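Local atomic coordinates of VAO-type flavoprotein oxidase VAO615 (Myceliophthora thermophila, PDB entry 6F72), a protein that probably acts as a secreted flavoprotein oxidase that carries bicovalently bound FAD and, once reduced, reacts rapidly with molecular oxygen, though its substrate is unknown. Residues Y275-G280 and A537-V542; G303-G308 and V383-S388. All coordinates share one frame; numbering follows the deposited sequence.

Interaction 1: residues Y275-G280 and A537-V542; sequences YWALSG and ARLLRV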
loop_
_atom_site.group_PDB
_atom_site.type_symbol
_atom_site.label_atom_id
_atom_site.label_comp_id
_atom_site.label_asym_id
_atom_site.label_seq_id
_atom_site.Cartn_x
_atom_site.Cartn_y
_atom_site.Cartn_z
ATOM N N TYR A 275 12.078 -12.444 10.408
ATOM C CA TYR A 275 11.810 -12.623 8.971
ATOM C C TYR A 275 10.307 -12.900 8.738
ATOM O O TYR A 275 9.707 -12.365 7.799
ATOM C CB TYR A 275 12.704 -13.728 8.338
ATOM C CG TYR A 275 12.206 -14.158 6.972
ATOM C CD1 TYR A 275 11.233 -15.170 6.847
ATOM C CD2 TYR A 275 12.656 -13.534 5.807
ATOM C CE1 TYR A 275 10.725 -15.527 5.605
ATOM C CE2 TYR A 275 12.163 -13.899 4.553
ATOM C CZ TYR A 275 11.197 -14.891 4.460
ATOM O OH TYR A 275 10.683 -15.276 3.238
ATOM N N TRP A 276 9.743 -13.754 9.601
ATOM C CA TRP A 276 8.343 -14.178 9.558
ATOM C C TRP A 276 7.368 -12.967 9.729
ATOM O O TRP A 276 6.487 -12.756 8.882
ATOM C CB TRP A 276 8.122 -15.261 10.620
ATOM C CG TRP A 276 6.735 -15.827 10.688
ATOM C CD1 TRP A 276 6.245 -16.884 9.966
ATOM C CD2 TRP A 276 5.678 -15.410 11.561
ATOM N NE1 TRP A 276 4.925 -17.125 10.309
ATOM C CE2 TRP A 276 4.554 -16.248 11.290
ATOM C CE3 TRP A 276 5.559 -14.410 12.541
ATOM C CZ2 TRP A 276 3.327 -16.114 11.965
ATOM C CZ3 TRP A 276 4.325 -14.267 13.214
ATOM C CH2 TRP A 276 3.226 -15.116 12.911
ATOM N N ALA A 277 7.574 -12.196 10.808
ATOM C CA ALA A 277 6.843 -10.976 11.138
ATOM C C ALA A 277 6.933 -9.918 10.054
ATOM O O ALA A 277 5.913 -9.352 9.690
ATOM C CB ALA A 277 7.304 -10.406 12.477
ATOM N N LEU A 278 8.141 -9.663 9.536
ATOM C CA LEU A 278 8.334 -8.671 8.476
ATOM C C LEU A 278 7.711 -9.049 7.124
ATOM O O LEU A 278 7.409 -8.166 6.312
ATOM C CB LEU A 278 9.815 -8.307 8.297
ATOM C CG LEU A 278 10.515 -7.413 9.324
ATOM C CD1 LEU A 278 12.019 -7.516 9.104
ATOM C CD2 LEU A 278 10.076 -5.944 9.245
ATOM N N SER A 279 7.525 -10.344 6.891
ATOM C CA SER A 279 7.001 -10.845 5.622
ATOM C C SER A 279 5.460 -10.990 5.690
ATOM O O SER A 279 4.916 -12.115 5.723
ATOM C CB SER A 279 7.684 -12.186 5.267
ATOM O OG SER A 279 9.096 -12.069 5.103
ATOM N N GLY A 280 4.764 -9.855 5.728
ATOM C CA GLY A 280 3.291 -9.845 5.777
ATOM C C GLY A 280 2.678 -9.387 7.086
ATOM O O GLY A 280 1.453 -9.190 7.151
ATOM N N ALA A 537 -1.009 -13.216 18.229
ATOM C CA ALA A 537 -0.270 -13.555 19.451
ATOM C C ALA A 537 1.230 -13.703 19.159
ATOM O O ALA A 537 2.060 -13.176 19.909
ATOM C CB ALA A 537 -0.824 -14.817 20.091
ATOM N N ARG A 538 1.553 -14.386 18.056
ATOM C CA ARG A 538 2.943 -14.657 17.682
ATOM C C ARG A 538 3.633 -13.403 17.156
ATOM O O ARG A 538 4.804 -13.164 17.473
ATOM C CB ARG A 538 3.073 -15.794 16.667
ATOM C CG ARG A 538 4.484 -16.361 16.642
ATOM C CD ARG A 538 4.776 -17.206 15.421
ATOM N NE ARG A 538 6.220 -17.339 15.270
ATOM C CZ ARG A 538 6.837 -17.787 14.182
ATOM N NH1 ARG A 538 6.137 -18.166 13.116
ATOM N NH2 ARG A 538 8.165 -17.862 14.169
ATOM N N LEU A 539 2.903 -12.625 16.359
ATOM C CA LEU A 539 3.351 -11.303 15.921
ATOM C C LEU A 539 3.676 -10.407 17.111
ATOM O O LEU A 539 4.661 -9.665 17.083
ATOM C CB LEU A 539 2.321 -10.666 14.991
ATOM C CG LEU A 539 2.232 -11.277 13.589
ATOM C CD1 LEU A 539 0.959 -10.874 12.859
ATOM C CD2 LEU A 539 3.460 -10.947 12.744
ATOM N N LEU A 540 2.863 -10.492 18.157
ATOM C CA LEU A 540 3.073 -9.718 19.376
ATOM C C LEU A 540 4.301 -10.174 20.155
ATOM O O LEU A 540 5.028 -9.347 20.720
ATOM C CB LEU A 540 1.824 -9.736 20.265
ATOM C CG LEU A 540 1.788 -8.770 21.448
ATOM C CD1 LEU A 540 1.752 -7.302 20.997
ATOM C CD2 LEU A 540 0.583 -9.092 22.320
ATOM N N ARG A 541 4.519 -11.483 20.199
ATOM C CA ARG A 541 5.743 -12.045 20.770
ATOM C C ARG A 541 7.004 -11.578 20.044
ATOM O O ARG A 541 7.999 -11.276 20.700
ATOM C CB ARG A 541 5.679 -13.560 20.809
ATOM C CG ARG A 541 4.752 -14.097 21.888
ATOM C CD ARG A 541 5.021 -15.567 22.165
ATOM N NE ARG A 541 4.771 -16.425 21.007
ATOM C CZ ARG A 541 3.582 -16.938 20.671
ATOM N NH1 ARG A 541 2.479 -16.680 21.373
ATOM N NH2 ARG A 541 3.493 -17.713 19.602
ATOM N N VAL A 542 6.968 -11.539 18.710
ATOM C CA VAL A 542 8.110 -11.058 17.915
ATOM C C VAL A 542 8.333 -9.557 18.194
ATOM O O VAL A 542 9.462 -9.126 18.416
ATOM C CB VAL A 542 7.943 -11.306 16.390
ATOM C CG1 VAL A 542 9.156 -10.794 15.613
ATOM C CG2 VAL A 542 7.747 -12.785 16.092
#
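A cation-pi contact of Arg-538 with Trp-276 joins helix 272-278, in the FAD-binding PCMH-type region, to helix 536-546, in the berberine-like region near the C-terminus. The arginine reaches across with an extended chain and lays its guanidinium over one face of the indole. CZ of Arg-538 stands 3.9 Å from the centroid of the five-membered ring of Trp-276, 18° off the ring normal. The touching branch is NH1 of Arg-538, which sits above the centre of the ring system, 3.1 Å from CE2 of Trp-276. The two planes are tilted by 33°, which brings this branch down onto the ring. NH1 of Arg-538 and NE1 of Trp-276 are both donors, so their closeness is not a hydrogen bond. Farther back, CD of Arg-538 makes a CH-pi contact 3.7 Å from the centroid of the six-membered ring of Trp-276. CB of Trp-276 points toward the other helix, and chi1 (-179°) sets CG anti to the backbone N, beside the carbonyl carbon. As in berberine bridge enzyme-like oxidases, the C-terminal region probably returns to complete the FAD-binding domain, and this helix pair is one place where it packs there. Beside the cation-pi contact the join becomes apolar: CD2 of Leu-539 lies 3.5 Å from CZ3 of Trp-276 and 3.7 Å from CA of Ala-277. The small side chain of Ala-277 allows a close approach, CA of Ala-277 lying 5.9 Å from CA of Leu-539, while CB of Ala-277 meets CG1 of Val-542 at 3.7 Å. An alanine in place of Trp-276 would probably leave the Arg-538 guanidinium without its aromatic platform, freer to turn, and open a gap beside Leu-539. Ser-464 binds the carbonyl O of Trp-276, and Asn-535 touches the indole.

Interaction 2: residues G303-G308 and V383-S388; sequences GGTLLG and VQPRVS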
loop_
_atom_site.group_PDB
_atom_site.type_symbol
_atom_site.label_atom_id
_atom_site.label_comp_id
_atom_site.label_asym_id
_atom_site.label_seq_id
_atom_site.Cartn_x
_atom_site.Cartn_y
_atom_site.Cartn_z
ATOM N N GLY A 303 0.420 -12.060 -22.249
ATOM C CA GLY A 303 -0.897 -11.841 -22.846
ATOM C C GLY A 303 -1.722 -10.829 -22.066
ATOM O O GLY A 303 -1.713 -10.810 -20.831
ATOM N N GLY A 304 -2.445 -9.987 -22.790
ATOM C CA GLY A 304 -3.223 -8.926 -22.161
ATOM C C GLY A 304 -4.544 -8.702 -22.848
ATOM O O GLY A 304 -4.726 -9.093 -24.006
ATOM N N THR A 305 -5.474 -8.089 -22.123
ATOM C CA THR A 305 -6.725 -7.638 -22.714
ATOM C C THR A 305 -7.399 -6.540 -21.924
ATOM O O THR A 305 -7.220 -6.431 -20.706
ATOM C CB THR A 305 -7.737 -8.790 -22.939
ATOM O OG1 THR A 305 -8.750 -8.340 -23.843
ATOM C CG2 THR A 305 -8.386 -9.264 -21.618
ATOM N N LEU A 306 -8.155 -5.723 -22.650
ATOM C CA LEU A 306 -9.278 -5.001 -22.088
ATOM C C LEU A 306 -10.492 -5.907 -22.271
ATOM O O LEU A 306 -10.710 -6.467 -23.355
ATOM C CB LEU A 306 -9.495 -3.651 -22.793
ATOM C CG LEU A 306 -10.436 -2.624 -22.145
ATOM C CD1 LEU A 306 -9.991 -1.213 -22.487
ATOM C CD2 LEU A 306 -11.895 -2.812 -22.552
ATOM N N LEU A 307 -11.263 -6.055 -21.198
ATOM C CA LEU A 307 -12.561 -6.709 -21.255
ATOM C C LEU A 307 -13.588 -5.877 -20.497
ATOM O O LEU A 307 -13.540 -5.786 -19.266
ATOM C CB LEU A 307 -12.475 -8.146 -20.717
ATOM C CG LEU A 307 -13.751 -8.961 -20.437
ATOM C CD1 LEU A 307 -14.632 -9.116 -21.674
ATOM C CD2 LEU A 307 -13.372 -10.317 -19.858
ATOM N N GLY A 308 -14.510 -5.276 -21.246
ATOM C CA GLY A 308 -15.535 -4.406 -20.680
ATOM C C GLY A 308 -16.936 -4.751 -21.133
ATOM O O GLY A 308 -17.132 -5.232 -22.247
ATOM N N VAL A 383 -13.784 -6.096 -26.171
ATOM C CA VAL A 383 -12.689 -7.051 -26.016
ATOM C C VAL A 383 -11.538 -6.561 -26.872
ATOM O O VAL A 383 -11.678 -6.437 -28.093
ATOM C CB VAL A 383 -13.059 -8.481 -26.488
ATOM C CG1 VAL A 383 -12.075 -9.505 -25.927
ATOM C CG2 VAL A 383 -14.489 -8.853 -26.113
ATOM N N GLN A 384 -10.407 -6.278 -26.231
ATOM C CA GLN A 384 -9.213 -5.816 -26.943
ATOM C C GLN A 384 -7.997 -6.620 -26.486
ATOM O O GLN A 384 -7.259 -6.184 -25.594
ATOM C CB GLN A 384 -9.024 -4.293 -26.797
ATOM C CG GLN A 384 -10.016 -3.488 -27.636
ATOM C CD GLN A 384 -10.239 -2.054 -27.167
ATOM O OE1 GLN A 384 -10.201 -1.747 -25.969
ATOM N NE2 GLN A 384 -10.504 -1.171 -28.121
ATOM N N PRO A 385 -7.807 -7.823 -27.077
ATOM C CA PRO A 385 -6.672 -8.659 -26.723
ATOM C C PRO A 385 -5.392 -8.119 -27.335
ATOM O O PRO A 385 -5.436 -7.450 -28.367
ATOM C CB PRO A 385 -7.008 -10.016 -27.363
ATOM C CG PRO A 385 -8.405 -9.911 -27.868
ATOM C CD PRO A 385 -8.621 -8.458 -28.129
ATOM N N ARG A 386 -4.271 -8.407 -26.678
ATOM C CA ARG A 386 -2.929 -8.136 -27.207
ATOM C C ARG A 386 -1.922 -9.098 -26.592
ATOM O O ARG A 386 -2.257 -9.859 -25.675
ATOM C CB ARG A 386 -2.507 -6.658 -26.994
ATOM C CG ARG A 386 -2.371 -6.202 -25.536
ATOM C CD ARG A 386 -1.892 -4.760 -25.385
ATOM N NE ARG A 386 -2.864 -3.813 -25.923
ATOM C CZ ARG A 386 -2.741 -3.163 -27.076
ATOM N NH1 ARG A 386 -1.666 -3.316 -27.837
ATOM N NH2 ARG A 386 -3.704 -2.346 -27.465
ATOM N N VAL A 387 -0.703 -9.079 -27.129
ATOM C CA VAL A 387 0.434 -9.798 -26.560
ATOM C C VAL A 387 1.610 -8.809 -26.466
ATOM O O VAL A 387 2.032 -8.244 -27.476
ATOM C CB VAL A 387 0.834 -11.038 -27.406
ATOM C CG1 VAL A 387 2.084 -11.706 -26.845
ATOM C CG2 VAL A 387 -0.296 -12.056 -27.482
ATOM N N SER A 388 2.119 -8.602 -25.254
ATOM C CA SER A 388 3.325 -7.794 -25.037
ATOM C C SER A 388 4.572 -8.691 -25.053
ATOM O O SER A 388 4.507 -9.852 -24.652
ATOM C CB SER A 388 3.228 -7.010 -23.721
ATOM O OG SER A 388 1.977 -6.339 -23.614
#
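Gly-304 and Arg-386 exchange both backbone bonds of an antiparallel hydrogen-bonded pair, with Gly-304 N 2.9 Å from Arg-386 O and Arg-386 N 2.8 Å from Gly-304 O. They belong to the border of a seven-stranded antiparallel sheet, a fold element consistent with the substrate domain of VAO-type oxidases, in which 382-388 is an outermost strand. The next such pair joins Leu-306 N to Gln-384 O at 3.1 Å and Gln-384 N to Leu-306 O at 2.9 Å. The axes of the two short strands approach to 4.5 Å, their N-to-C directions 173° apart. Pro-385 faces Thr-305 in a non-hydrogen-bonded pair, where its missing N-H costs no bond between the two strands. On the face with Leu-306, that side chain and Gln-384 lie side by side and point the same way, OE1 of Gln-384 3.5 Å from CD1 of Leu-306. Gly-304 has no side chain to set against the aliphatic part of Arg-386 on this face. The reverse face carries Thr-305, Leu-307 and Val-383, where Leu-307 CD1 reaches Val-383 CG2 at 4.4 Å. Beyond them, helix 360-376 packs on this face, Leu-367 against Thr-305 and Leu-371 against both Leu-307 and Val-383. Strand 302-310 is tied on its other side to strand 348-356 through backbone hydrogen bonds such as those of Thr-305 with Gly-353 and Leu-307 with Ala-351. With OG1 of Thr-305 anti to its backbone N (chi1 -164°), the hydroxyl donates to Leu-306 O at 2.8 Å from above the carbonyl plane, making that oxygen a double acceptor with Gln-384 N as its other donor.

In the fold
The two contacts illustrate how a VAO-type chain is closed at very different scales. Interaction 1 brings together segments 257 residues apart and packs helix on helix, with the side chain of Ala-277 about 12 Å from the bound FAD, which is covalently held by His-157 and Cys-222. Interaction 2 spans 75 residues that fall within that longer excursion, and it pairs two strands of the seven-stranded antiparallel sheet. In interaction 2 the side chain of Val-383 is about 8 Å from a bound NAG (2-acetamido-2-deoxy-beta-D-glucopyranose). The centres of the two contacts are 40 Å apart and their nearest atoms about 27 Å, so neither touches the other.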